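Local atomic coordinates of beta subunit of photoactivated adenylyl cyclase (Beggiatoa sp. PS, PDB entry 5M2A), a protein that probably makes cyclic AMP from ATP in response to blue light, which it senses through a flavin-binding BLUF domain. Residues A[154-159]-A[205-210]; A[182-187]-A[199-204]; A[217-222]-A[249-254]; A[256-261]-A[269-274]; A[292-297]-A[324-329]. All coordinates share one frame; numbering follows the deposited sequence.

Contact 1 of 5, residues A[154-159]-A[205-210]; sequences KIIFFS and CVMASF
The central sheet of the cyclase catalytic domain brings strand 154-159 antiparallel to 205-210, and Phe158 and Met207 share one of its faces. The two extend in one direction, one beside the other. Met207 CG stands anti to the backbone N (chi1 177°) and the chain beyond is extended, bringing SD to 3.7 Å from Phe158 CZ; nearer the backbone, Met207 CB sits 3.6 Å from Phe158 CE1. The sulfur approaches the ring obliquely, a Met-aromatic contact. An alanine in place of Phe158 would probably leave the Met207 thioether without its aromatic mate and open a gap beneath Val276 and Ala279 of helix 274-285. Helices 173-193 and 215-235 cover the other face, as befits an α/β domain with helices on both sides of its sheet. There Phe157 and Phe210 run alongside each other, Phe157 CB meeting the edge of the Phe210 ring at CE1, 4.1 Å away, while Ala208 CB lies 4.1 Å from Phe157 CD1. Paired backbone bonds join Ile155 to Phe210, Phe157 to Ala208 and Ser159 to Val206. Near the Lys154 end, a water accepts from Lys154 NZ (2.6 Å) and donates to Ser209 OG (2.9 Å).

Contact 2 of 5, residues A[182-187]-A[199-204]; sequences RYFSIC and TKFIGD
Phe184 of helix 173-193 and Phe201 of strand 197-202 form an offset face-to-face stack, with ring centroids 4.0 Å apart and planes 19° from parallel. The side chains run past one another from opposite sides, and Phe184 CD2 lies over one face of Phe201, toward its rim. Chi1 of -73° sets Phe184 CG beside its backbone N, on the side of the strand. The closest ring carbons are Phe184 CD2 and Phe201 CD2, 3.5 Å apart. The turn after the strand closes round the Phe184 edge: Gly203 O lies close to the ring plane, 3.2 Å from Phe184 CZ, and Asp204 O is 3.6 Å from Phe184 CE1. Asp204 O also meets Tyr183 CE2 obliquely at 3.4 Å; buried among these ring carbons, it has no hydrogen-bond partner in the model. Tyr183 OH is hydrogen-bonded to Thr247 OG1 and Ser159 OG. This tight aromatic centre contrasts with the far side of the helix, where Ser185 points away and Arg182 is exposed. On the other side of the strand, Ile202 turns away from the helix but is covered by Ile202 of the second subunit, and Phe184 touches Met261 of that subunit. Gly203 takes a positive phi of 60° in the tight turn that leads to Asp204. The Asp204 carboxylate belongs to the magnesium site with Asp160 and Ile161, and its OD2 accepts from Ile161 N. A pair of metal-binding aspartates, one on strand 150-161 and one at this hairpin turn, is characteristic of class III nucleotide cyclases.

Contact 3 of 5, residues A[217-222]-A[249-254]; sequences AAIRTS and IGLSYG
The flat carbonyl group of Ala218, whose O lies 4.1 Å from Leu251 CD1, is gripped from opposite faces of its plane by Ser222 N and Ser222 OG. The backbone bond from Ser222 N to Ala218 O is 3.1 Å long; the hydroxyl bond from Ser222 OG to the same oxygen is 2.9 Å, its donor tilted 21° from the carbonyl plane. The serine hydroxyl thereby folds back on its own helix, OG standing beside the backbone N (chi1 -56°), and its proton is spent there. Toward the strand the hydroxyl makes van der Waals contact: Ser222 OG rests 3.6 Å from Ile249 CG2 and 3.9 Å from Leu251 CD2. Helix 215-235 packs on one face of the cyclase sheet, its short segment nearly antiparallel to strand 249-254, at 173°, with axes 10.0 Å apart. Small residues facing the sheet, Ala218 and Ser222, allow the helix backbone to come near the strand's aliphatic side chains. The delta methyl of Ile249 reaches the backbone, with CD1 3.5 Å from Ser222 O. Ala218 CB is more distant, at 4.3 Å from Leu251 CD1. Ile219 starts off away from the strand but bends back over Leu251; it is modelled in two conformers, which makes this meeting of methyl tips less certain. Phe157, Leu293 and Phe295 from the flanking strands continue the same apolar layer round Ile249 and Leu251.

Contact 4 of 5, residues A[256-261]-A[269-274]; sequences VIEGNM and HTLLGD
Ile257 and Leu272 satisfy each other's backbone on both sides: Ile257 N donates to Leu272 O at 2.8 Å, and Leu272 N returns a bond to Ile257 O at 3.0 Å. The next hydrogen-bonded pair is uneven. Thr270 N gives a good bond to Gly259 O, 3.0 Å, whereas Gly259 N reaches Thr270 O only weakly, at 3.4 Å. This asymmetry falls where the chain turns a corner at Gly259, between strand 247-258 and the short strand 260-261 that forms a β-hairpin with 266-272 at the border of the cyclase domain's sheet. The backbone angles of Gly259 would jam a side chain against the preceding carbonyl O. Gly273 is restricted in the same way. On the face shared by Glu258, Leu271 and His269, Glu258 OE1 lies at the edge of the imidazole, in its plane and 3.0 Å from His269 NE2, with carboxylate and ring turned 38° apart. Leu271 CD2 sits 3.6 Å from Glu258 CB, shielding the carboxylate stem, and Glu258 OE2 has a long, weak ion pair with Arg133. Asn260 spends both ends of its amide outside the pair, ND2 on Pro144 O and OD1 on Tyr129 OH of the second subunit. Thr270 OG1 makes a weak bond to Asp268 O; Asp274 OD2 bonds Ser165 OG of the second subunit, less surely because Asp274 has two conformers. On the opposite face Met261 and Leu272 meet tip to tip, although Met261 has two conformers and the closeness is doubtful. Thr270 and Leu272 pack there on Gly203 of the second subunit.

Contact 5 of 5, residues A[292-297]-A[324-329]; sequences ALAFTA and IEVYTV
Phe295 takes the crowded position, CG between its backbone N and carbonyl carbon (chi1 52°), while Tyr327 CG is anti to the carbonyl carbon (chi1 -69°); the two side chains cross at about a right angle. The Phe295 ring folds over the neighbouring backbone, with Tyr327 O 3.7 Å above its plane and over its centre. Tyr327 CB closes on Phe295 CE1 at 3.4 Å, and Val329 CG1 meets the ring edge, 3.8 Å from Phe295 CZ. An alanine in place of Phe295 would probably uncover one side of the Tyr327 carbonyl and open a gap beside Val329 and Ile219. Strands 293-296 and 324-329 are antiparallel members of the cyclase sheet, strongly twisted against each other at 135°, and a hydrogen-bonded pair joins them at these two aromatics: Phe295 N donates to Tyr327 O (2.8 Å), and Tyr327 N to Phe295 O (2.7 Å). Further along, a side chain takes over from the backbone. Thr328 OG1 donates to Leu293 O at 2.7 Å, whereas Val329 N is buried with no partner in the model. At the other end the strands part and a water bridges them, accepting from Ala297 N at 2.8 Å and donating to Glu325 O at 2.6 Å. There Thr296 is the N-cap of helix 297-301, its hydroxyl making a weak bond to Val299 N, and Ala297 CB rests obliquely against the Tyr327 ring.

All five contacts belong to one sheet of the cyclase domain and its covering helices. Contacts 1 and 3 form the core: strands 154-159 and 249-254 are hydrogen-bonded neighbours, and contact 3 lays a helix over them. Contact 5, the least buried of the five, extends the same sheet toward the outside of the domain, with Ile249 and Leu251 bonded to Ala292 and Ala294. Contacts 3 and 4 both use strand 247-258 but share no other touch. Contacts 2 and 4 are buried as well, yet partly by the second subunit. Chemistry follows place: backbone pairing dominates contacts 1, 4 and 5, aliphatic packing contact 3, and ring stacking beside the magnesium site contact 2.

Contact 1 of 5, residues A[154-159]-A[205-210]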
# COMPACT_ATOMS: atom_id res chain seq x y z
N LYS A 154 18.74 6.91 -4.85
CA LYS A 154 17.68 6.41 -5.72
C LYS A 154 17.35 7.42 -6.80
O LYS A 154 17.40 8.64 -6.58
CB LYS A 154 16.38 6.11 -4.94
CG LYS A 154 16.44 4.96 -3.96
CD LYS A 154 16.50 3.63 -4.68
CE LYS A 154 16.05 2.48 -3.78
NZ LYS A 154 16.35 1.17 -4.42
N ILE A 155 16.96 6.89 -7.95
CA ILE A 155 16.26 7.67 -8.96
C ILE A 155 14.78 7.55 -8.64
O ILE A 155 14.26 6.44 -8.51
CB ILE A 155 16.55 7.15 -10.38
CG1 ILE A 155 18.03 7.36 -10.70
CG2 ILE A 155 15.64 7.86 -11.41
CD1 ILE A 155 18.48 6.76 -12.04
N ILE A 156 14.12 8.69 -8.47
CA ILE A 156 12.69 8.71 -8.19
C ILE A 156 11.97 9.01 -9.49
O ILE A 156 12.35 9.91 -10.23
CB ILE A 156 12.36 9.76 -7.11
CG1 ILE A 156 13.18 9.49 -5.85
CG2 ILE A 156 10.87 9.71 -6.76
CD1 ILE A 156 12.81 8.18 -5.14
N PHE A 157 10.91 8.24 -9.75
CA PHE A 157 10.12 8.31 -10.97
C PHE A 157 8.72 8.77 -10.59
O PHE A 157 8.12 8.23 -9.65
CB PHE A 157 10.13 6.92 -11.63
CG PHE A 157 9.13 6.72 -12.76
CD1 PHE A 157 7.77 6.60 -12.50
CD2 PHE A 157 9.59 6.55 -14.06
CE1 PHE A 157 6.86 6.38 -13.54
CE2 PHE A 157 8.67 6.33 -15.11
CZ PHE A 157 7.31 6.25 -14.85
N PHE A 158 8.19 9.77 -11.29
CA PHE A 158 6.78 10.14 -11.19
C PHE A 158 6.23 10.27 -12.59
O PHE A 158 6.84 10.94 -13.43
CB PHE A 158 6.57 11.48 -10.45
CG PHE A 158 6.56 11.37 -8.96
CD1 PHE A 158 5.44 10.92 -8.30
CD2 PHE A 158 7.65 11.76 -8.22
CE1 PHE A 158 5.41 10.84 -6.92
CE2 PHE A 158 7.63 11.68 -6.83
CZ PHE A 158 6.51 11.22 -6.18
N SER A 159 5.09 9.64 -12.86
CA SER A 159 4.40 9.85 -14.13
C SER A 159 2.92 10.02 -13.86
O SER A 159 2.37 9.40 -12.95
CB SER A 159 4.63 8.68 -15.09
OG SER A 159 4.07 7.48 -14.61
N CYS A 205 -1.18 9.41 -10.40
CA CYS A 205 0.28 9.43 -10.47
C CYS A 205 0.86 8.09 -10.06
O CYS A 205 0.42 7.49 -9.07
CB CYS A 205 0.88 10.52 -9.57
SG CYS A 205 0.47 12.23 -9.96
N VAL A 206 1.87 7.63 -10.80
CA VAL A 206 2.63 6.43 -10.46
C VAL A 206 3.97 6.88 -9.89
O VAL A 206 4.69 7.66 -10.53
CB VAL A 206 2.85 5.52 -11.68
CG1 VAL A 206 3.70 4.30 -11.28
CG2 VAL A 206 1.53 5.10 -12.30
N MET A 207 4.30 6.41 -8.70
CA MET A 207 5.58 6.70 -8.07
C MET A 207 6.41 5.43 -8.02
O MET A 207 5.93 4.38 -7.59
CB MET A 207 5.38 7.25 -6.66
CG MET A 207 6.69 7.51 -5.92
SD MET A 207 6.38 8.04 -4.22
CE MET A 207 8.06 8.33 -3.62
N ALA A 208 7.67 5.53 -8.43
CA ALA A 208 8.55 4.36 -8.46
C ALA A 208 9.98 4.81 -8.22
O ALA A 208 10.29 6.00 -8.26
CB ALA A 208 8.44 3.60 -9.79
N SER A 209 10.86 3.85 -7.93
CA SER A 209 12.26 4.18 -7.80
C SER A 209 13.11 3.19 -8.58
O SER A 209 12.69 2.06 -8.88
CB SER A 209 12.71 4.19 -6.33
OG SER A 209 12.57 2.91 -5.77
N PHE A 210 14.32 3.64 -8.91
CA PHE A 210 15.36 2.85 -9.54
C PHE A 210 16.65 3.06 -8.75
O PHE A 210 16.79 4.05 -8.02
CB PHE A 210 15.56 3.27 -11.00
CG PHE A 210 14.38 2.98 -11.91
CD1 PHE A 210 13.31 3.86 -11.99
CD2 PHE A 210 14.38 1.85 -12.71
CE1 PHE A 210 12.24 3.59 -12.84
CE2 PHE A 210 13.33 1.58 -13.58
CZ PHE A 210 12.26 2.45 -13.65
O HOH W 1 14.59 0.87 -6.37

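Contact 2 of 5, residues A[182-187]-A[199-204]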
# COMPACT_ATOMS: atom_id res chain seq x y z
N ARG A 182 -5.82 1.10 -16.93
CA ARG A 182 -5.00 0.75 -18.08
C ARG A 182 -3.65 1.45 -18.01
O ARG A 182 -2.60 0.84 -18.25
CB ARG A 182 -5.72 1.11 -19.38
CG ARG A 182 -4.98 0.65 -20.64
CD ARG A 182 -4.82 -0.88 -20.67
NE ARG A 182 -4.26 -1.34 -21.94
CZ ARG A 182 -4.99 -1.57 -23.03
NH1 ARG A 182 -6.31 -1.37 -22.99
NH2 ARG A 182 -4.42 -1.99 -24.15
N TYR A 183 -3.69 2.73 -17.66
CA TYR A 183 -2.47 3.52 -17.47
C TYR A 183 -1.59 2.91 -16.38
O TYR A 183 -0.39 2.69 -16.57
CB TYR A 183 -2.86 4.95 -17.11
CG TYR A 183 -1.69 5.82 -16.83
CD1 TYR A 183 -0.82 6.19 -17.85
CD2 TYR A 183 -1.44 6.28 -15.55
CE1 TYR A 183 0.27 6.99 -17.59
CE2 TYR A 183 -0.35 7.10 -15.28
CZ TYR A 183 0.50 7.44 -16.31
OH TYR A 183 1.57 8.24 -16.05
N PHE A 184 -2.19 2.61 -15.22
CA PHE A 184 -1.42 1.95 -14.16
C PHE A 184 -0.86 0.60 -14.61
O PHE A 184 0.29 0.26 -14.28
CB PHE A 184 -2.29 1.76 -12.92
CG PHE A 184 -2.57 3.02 -12.17
CD1 PHE A 184 -1.87 4.20 -12.44
CD2 PHE A 184 -3.52 3.03 -11.15
CE1 PHE A 184 -2.14 5.37 -11.72
CE2 PHE A 184 -3.79 4.18 -10.43
CZ PHE A 184 -3.10 5.36 -10.71
N SER A 185 -1.67 -0.21 -15.30
CA SER A 185 -1.19 -1.52 -15.75
C SER A 185 0.03 -1.38 -16.64
O SER A 185 1.00 -2.13 -16.50
CB SER A 185 -2.32 -2.25 -16.49
OG SER A 185 -1.91 -3.56 -16.88
N ILE A 186 -0.00 -0.43 -17.57
CA ILE A 186 1.11 -0.23 -18.49
C ILE A 186 2.34 0.24 -17.74
O ILE A 186 3.44 -0.29 -17.92
CB ILE A 186 0.71 0.79 -19.58
CG1 ILE A 186 -0.30 0.16 -20.54
CG2 ILE A 186 1.96 1.29 -20.35
CD1 ILE A 186 -1.01 1.19 -21.42
N CYS A 187 2.18 1.25 -16.88
CA CYS A 187 3.33 1.77 -16.15
C CYS A 187 3.95 0.71 -15.28
O CYS A 187 5.17 0.51 -15.29
CB CYS A 187 2.92 2.98 -15.31
SG CYS A 187 2.46 4.45 -16.28
N THR A 199 6.28 2.15 -5.93
CA THR A 199 6.09 2.41 -4.51
C THR A 199 4.63 2.62 -4.15
O THR A 199 4.13 2.03 -3.19
CB THR A 199 6.93 3.62 -4.07
OG1 THR A 199 6.22 4.83 -4.36
CG2 THR A 199 8.25 3.66 -4.83
N LYS A 200 3.91 3.43 -4.94
CA LYS A 200 2.49 3.64 -4.68
C LYS A 200 1.89 4.38 -5.86
O LYS A 200 2.60 4.95 -6.69
CB LYS A 200 2.26 4.44 -3.38
CG LYS A 200 2.90 5.82 -3.39
CD LYS A 200 2.94 6.43 -1.98
CE LYS A 200 3.99 5.74 -1.12
NZ LYS A 200 4.00 6.22 0.28
N PHE A 201 0.56 4.36 -5.91
CA PHE A 201 -0.25 5.23 -6.76
C PHE A 201 -0.80 6.37 -5.91
O PHE A 201 -1.32 6.14 -4.82
CB PHE A 201 -1.41 4.47 -7.41
CG PHE A 201 -1.00 3.26 -8.18
CD1 PHE A 201 0.21 3.20 -8.83
CD2 PHE A 201 -1.84 2.15 -8.25
CE1 PHE A 201 0.59 2.06 -9.55
CE2 PHE A 201 -1.47 1.02 -8.95
CZ PHE A 201 -0.26 0.98 -9.60
N ILE A 202 -0.67 7.60 -6.41
CA ILE A 202 -1.21 8.79 -5.74
C ILE A 202 -2.10 9.50 -6.75
O ILE A 202 -1.61 10.15 -7.68
CB ILE A 202 -0.10 9.73 -5.24
CG1 ILE A 202 0.92 8.95 -4.42
CG2 ILE A 202 -0.69 10.86 -4.41
CD1 ILE A 202 2.29 9.57 -4.46
N GLY A 203 -3.41 9.40 -6.57
CA GLY A 203 -4.28 9.91 -7.62
C GLY A 203 -3.99 9.16 -8.91
O GLY A 203 -3.91 7.93 -8.94
N ASP A 204 -3.81 9.91 -9.99
CA ASP A 204 -3.45 9.32 -11.27
C ASP A 204 -1.95 9.18 -11.45
O ASP A 204 -1.50 8.85 -12.55
CB ASP A 204 -4.01 10.16 -12.43
CG ASP A 204 -3.47 11.59 -12.43
OD1 ASP A 204 -3.52 12.24 -11.37
OD2 ASP A 204 -2.97 12.05 -13.48

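Contact 3 of 5, residues A[217-222]-A[249-254]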
# COMPACT_ATOMS: atom_id res chain seq x y z
N ALA A 217 17.96 2.39 -17.57
CA ALA A 217 16.68 1.69 -17.46
C ALA A 217 15.54 2.65 -17.13
O ALA A 217 14.41 2.48 -17.60
CB ALA A 217 16.76 0.59 -16.40
N ALA A 218 15.82 3.66 -16.29
CA ALA A 218 14.81 4.66 -15.94
C ALA A 218 14.38 5.48 -17.15
O ALA A 218 13.19 5.79 -17.32
CB ALA A 218 15.36 5.56 -14.84
N ILE A 219 15.34 5.88 -17.99
CA ILE A 219 15.01 6.63 -19.20
C ILE A 219 14.23 5.74 -20.17
O ILE A 219 13.21 6.15 -20.73
CB ILE A 219 16.29 7.18 -19.85
CG1 ILE A 219 17.04 8.09 -18.87
CG2 ILE A 219 15.97 7.90 -21.16
CD1 ILE A 219 16.28 9.33 -18.51
N ARG A 220 14.72 4.52 -20.37
CA ARG A 220 14.05 3.58 -21.28
C ARG A 220 12.64 3.25 -20.80
O ARG A 220 11.71 3.14 -21.61
CB ARG A 220 14.88 2.30 -21.41
CG ARG A 220 16.20 2.52 -22.09
CD ARG A 220 17.10 1.29 -22.09
NE ARG A 220 18.30 1.58 -22.86
CZ ARG A 220 19.51 1.13 -22.55
NH1 ARG A 220 19.67 0.37 -21.48
NH2 ARG A 220 20.56 1.45 -23.30
N THR A 221 12.48 3.03 -19.49
CA THR A 221 11.15 2.88 -18.93
C THR A 221 10.24 4.02 -19.36
O THR A 221 9.13 3.80 -19.86
CB THR A 221 11.25 2.85 -17.40
OG1 THR A 221 11.87 1.63 -16.99
CG2 THR A 221 9.87 2.96 -16.78
N SER A 222 10.70 5.25 -19.15
CA SER A 222 9.89 6.43 -19.46
C SER A 222 9.53 6.48 -20.94
O SER A 222 8.38 6.77 -21.30
CB SER A 222 10.65 7.68 -19.04
OG SER A 222 11.00 7.60 -17.66
N ILE A 249 6.44 12.71 -17.51
CA ILE A 249 7.26 11.94 -16.58
C ILE A 249 8.37 12.82 -16.05
O ILE A 249 9.01 13.54 -16.82
CB ILE A 249 7.82 10.66 -17.23
CG1 ILE A 249 6.66 9.82 -17.76
CG2 ILE A 249 8.66 9.87 -16.23
CD1 ILE A 249 7.05 8.61 -18.60
N GLY A 250 8.60 12.75 -14.74
CA GLY A 250 9.75 13.41 -14.13
C GLY A 250 10.63 12.40 -13.43
O GLY A 250 10.13 11.43 -12.84
N LEU A 251 11.94 12.62 -13.49
CA LEU A 251 12.90 11.77 -12.78
C LEU A 251 13.86 12.63 -11.99
O LEU A 251 14.32 13.67 -12.46
CB LEU A 251 13.70 10.91 -13.75
CG LEU A 251 12.99 10.10 -14.83
CD1 LEU A 251 14.03 9.50 -15.74
CD2 LEU A 251 12.13 9.02 -14.21
N SER A 252 14.20 12.17 -10.79
CA SER A 252 15.19 12.87 -9.98
C SER A 252 16.14 11.84 -9.41
O SER A 252 15.91 10.63 -9.50
CB SER A 252 14.55 13.67 -8.85
OG SER A 252 13.96 12.78 -7.92
N TYR A 253 17.25 12.32 -8.86
CA TYR A 253 18.25 11.45 -8.26
C TYR A 253 18.73 12.08 -6.96
O TYR A 253 19.05 13.28 -6.93
CB TYR A 253 19.44 11.24 -9.20
CG TYR A 253 20.55 10.43 -8.58
CD1 TYR A 253 20.35 9.09 -8.24
CD2 TYR A 253 21.79 10.98 -8.33
CE1 TYR A 253 21.36 8.34 -7.68
CE2 TYR A 253 22.81 10.23 -7.76
CZ TYR A 253 22.59 8.92 -7.44
OH TYR A 253 23.60 8.16 -6.88
N GLY A 254 18.81 11.29 -5.90
CA GLY A 254 19.34 11.86 -4.68
C GLY A 254 19.26 10.87 -3.55
O GLY A 254 18.86 9.71 -3.72

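Contact 4 of 5, residues A[256-261]-A[269-274]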
# COMPACT_ATOMS: atom_id res chain seq x y z
N VAL A 256 17.66 9.39 -0.38
CA VAL A 256 16.33 9.24 0.18
C VAL A 256 16.41 8.21 1.29
O VAL A 256 17.19 7.25 1.21
CB VAL A 256 15.28 8.82 -0.87
CG1 VAL A 256 15.12 9.92 -1.94
CG2 VAL A 256 15.65 7.51 -1.52
N ILE A 257 15.65 8.44 2.34
CA ILE A 257 15.52 7.48 3.42
C ILE A 257 14.41 6.51 3.02
O ILE A 257 13.32 6.94 2.64
CB ILE A 257 15.20 8.18 4.74
CG1 ILE A 257 16.31 9.17 5.08
CG2 ILE A 257 15.02 7.16 5.87
CD1 ILE A 257 16.02 10.01 6.31
N GLU A 258 14.70 5.22 3.07
CA GLU A 258 13.74 4.19 2.71
C GLU A 258 13.49 3.31 3.92
O GLU A 258 14.44 2.86 4.57
CB GLU A 258 14.24 3.34 1.53
CG GLU A 258 13.33 2.15 1.22
CD GLU A 258 13.53 1.59 -0.18
OE1 GLU A 258 12.55 1.57 -0.96
OE2 GLU A 258 14.66 1.17 -0.50
N GLY A 259 12.23 3.07 4.24
CA GLY A 259 11.91 2.22 5.36
C GLY A 259 10.50 2.44 5.88
O GLY A 259 9.69 3.13 5.27
N ASN A 260 10.25 1.83 7.03
CA ASN A 260 8.95 1.89 7.67
C ASN A 260 8.78 3.23 8.37
O ASN A 260 9.67 3.67 9.09
CB ASN A 260 8.83 0.77 8.70
CG ASN A 260 9.02 -0.59 8.08
OD1 ASN A 260 8.50 -0.86 6.99
ND2 ASN A 260 9.77 -1.47 8.75
N MET A 261 7.64 3.87 8.16
CA MET A 261 7.35 5.13 8.82
C MET A 261 5.88 5.19 9.21
O MET A 261 5.01 4.63 8.53
CB MET A 261 7.73 6.32 7.94
CG MET A 261 9.21 6.66 8.03
SD MET A 261 9.81 7.52 6.57
CE MET A 261 10.54 6.18 5.62
N HIS A 269 5.59 1.91 4.01
CA HIS A 269 6.87 1.99 3.43
C HIS A 269 6.88 3.36 2.77
O HIS A 269 6.01 3.67 2.01
CB HIS A 269 6.93 1.04 2.30
CG HIS A 269 8.23 1.04 1.61
ND1 HIS A 269 8.38 1.47 0.32
CD2 HIS A 269 9.46 0.67 2.03
CE1 HIS A 269 9.63 1.34 -0.04
NE2 HIS A 269 10.31 0.87 0.98
N THR A 270 7.86 4.17 3.08
CA THR A 270 7.92 5.50 2.53
C THR A 270 9.34 5.81 2.05
O THR A 270 10.27 5.11 2.37
CB THR A 270 7.42 6.51 3.60
OG1 THR A 270 6.33 5.94 4.33
CG2 THR A 270 6.96 7.88 3.02
N LEU A 271 9.44 6.86 1.26
CA LEU A 271 10.69 7.36 0.76
C LEU A 271 10.66 8.81 1.10
O LEU A 271 9.75 9.49 0.77
CB LEU A 271 10.85 7.15 -0.74
CG LEU A 271 10.91 5.73 -1.28
CD1 LEU A 271 10.69 5.76 -2.76
CD2 LEU A 271 12.19 5.04 -0.93
N LEU A 272 11.68 9.25 1.79
CA LEU A 272 11.80 10.61 2.28
C LEU A 272 13.03 11.25 1.67
O LEU A 272 14.12 10.70 1.79
CB LEU A 272 11.95 10.67 3.80
CG LEU A 272 10.91 10.23 4.81
CD1 LEU A 272 11.47 10.49 6.20
CD2 LEU A 272 9.59 10.95 4.62
N GLY A 273 12.86 12.42 1.08
CA GLY A 273 14.00 13.18 0.63
C GLY A 273 13.62 14.16 -0.45
O GLY A 273 12.56 14.04 -1.07
N ASP A 274 14.52 15.11 -0.68
CA ASP A 274 14.30 16.16 -1.68
C ASP A 274 13.96 15.58 -3.04
O ASP A 274 13.15 16.14 -3.78
CB ASP A 274 15.54 17.04 -1.78
CG ASP A 274 15.39 18.33 -1.03
OD1 ASP A 274 14.25 18.83 -0.95
OD2 ASP A 274 16.41 18.85 -0.52

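Contact 5 of 5, residues A[292-297]-A[324-329]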
# COMPACT_ATOMS: atom_id res chain seq x y z
N ALA A 292 8.11 15.22 -23.09
CA ALA A 292 7.25 14.50 -22.15
C ALA A 292 8.02 13.89 -20.98
O ALA A 292 7.41 13.23 -20.12
CB ALA A 292 6.47 13.42 -22.88
N LEU A 293 9.34 14.06 -20.95
CA LEU A 293 10.20 13.53 -19.90
C LEU A 293 11.14 14.64 -19.45
O LEU A 293 11.77 15.28 -20.29
CB LEU A 293 11.00 12.33 -20.40
CG LEU A 293 12.16 11.83 -19.53
CD1 LEU A 293 11.60 11.29 -18.23
CD2 LEU A 293 12.95 10.77 -20.28
N ALA A 294 11.24 14.86 -18.15
CA ALA A 294 12.19 15.83 -17.63
C ALA A 294 12.93 15.25 -16.44
O ALA A 294 12.32 14.58 -15.60
CB ALA A 294 11.49 17.14 -17.21
N PHE A 295 14.23 15.53 -16.33
CA PHE A 295 14.98 14.95 -15.22
C PHE A 295 16.14 15.86 -14.84
O PHE A 295 16.47 16.84 -15.53
CB PHE A 295 15.43 13.52 -15.55
CG PHE A 295 16.16 13.38 -16.85
CD1 PHE A 295 17.48 13.77 -16.96
CD2 PHE A 295 15.52 12.83 -17.96
CE1 PHE A 295 18.17 13.65 -18.17
CE2 PHE A 295 16.20 12.70 -19.17
CZ PHE A 295 17.51 13.11 -19.27
N THR A 296 16.75 15.52 -13.71
CA THR A 296 17.82 16.33 -13.13
C THR A 296 19.18 15.96 -13.71
O THR A 296 19.35 14.92 -14.34
CB THR A 296 17.86 16.18 -11.61
OG1 THR A 296 18.10 14.80 -11.29
CG2 THR A 296 16.54 16.61 -11.00
N ALA A 297 20.16 16.84 -13.45
CA ALA A 297 21.54 16.54 -13.81
C ALA A 297 22.02 15.24 -13.17
O ALA A 297 22.79 14.49 -13.78
CB ALA A 297 22.45 17.70 -13.42
N ILE A 324 17.25 24.37 -10.22
CA ILE A 324 17.94 23.15 -10.63
C ILE A 324 17.95 23.08 -12.15
O ILE A 324 16.98 23.46 -12.82
CB ILE A 324 17.29 21.89 -10.03
CG1 ILE A 324 15.81 21.84 -10.43
CG2 ILE A 324 17.45 21.86 -8.52
CD1 ILE A 324 15.23 20.45 -10.40
N GLU A 325 19.05 22.57 -12.69
CA GLU A 325 19.15 22.32 -14.13
C GLU A 325 18.21 21.19 -14.52
O GLU A 325 18.19 20.14 -13.88
CB GLU A 325 20.58 21.97 -14.51
CG GLU A 325 21.50 23.16 -14.60
CD GLU A 325 21.01 24.19 -15.61
OE1 GLU A 325 20.96 23.87 -16.81
OE2 GLU A 325 20.66 25.31 -15.19
N VAL A 326 17.43 21.41 -15.57
CA VAL A 326 16.50 20.40 -16.07
C VAL A 326 17.04 19.87 -17.40
O VAL A 326 17.49 20.65 -18.24
CB VAL A 326 15.08 20.95 -16.24
CG1 VAL A 326 14.17 19.87 -16.81
CG2 VAL A 326 14.58 21.47 -14.91
N TYR A 327 16.99 18.56 -17.57
CA TYR A 327 17.43 17.91 -18.79
C TYR A 327 16.32 17.03 -19.33
O TYR A 327 15.36 16.68 -18.63
CB TYR A 327 18.67 17.04 -18.55
CG TYR A 327 19.91 17.82 -18.25
CD1 TYR A 327 20.24 18.18 -16.94
CD2 TYR A 327 20.76 18.22 -19.27
CE1 TYR A 327 21.39 18.91 -16.67
CE2 TYR A 327 21.90 18.94 -19.01
CZ TYR A 327 22.21 19.28 -17.71
OH TYR A 327 23.35 20.00 -17.47
N THR A 328 16.49 16.64 -20.59
CA THR A 328 15.66 15.64 -21.23
C THR A 328 16.53 14.91 -22.24
O THR A 328 17.74 15.14 -22.32
CB THR A 328 14.43 16.29 -21.87
OG1 THR A 328 13.55 15.26 -22.35
CG2 THR A 328 14.83 17.19 -23.03
N VAL A 329 15.91 14.01 -22.99
CA VAL A 329 16.57 13.37 -24.13
C VAL A 329 15.79 13.71 -25.39
O VAL A 329 14.58 13.94 -25.35
CB VAL A 329 16.72 11.84 -23.95
CG1 VAL A 329 17.65 11.53 -22.75
CG2 VAL A 329 15.37 11.16 -23.76
O HOH W 2 19.44 19.01 -11.90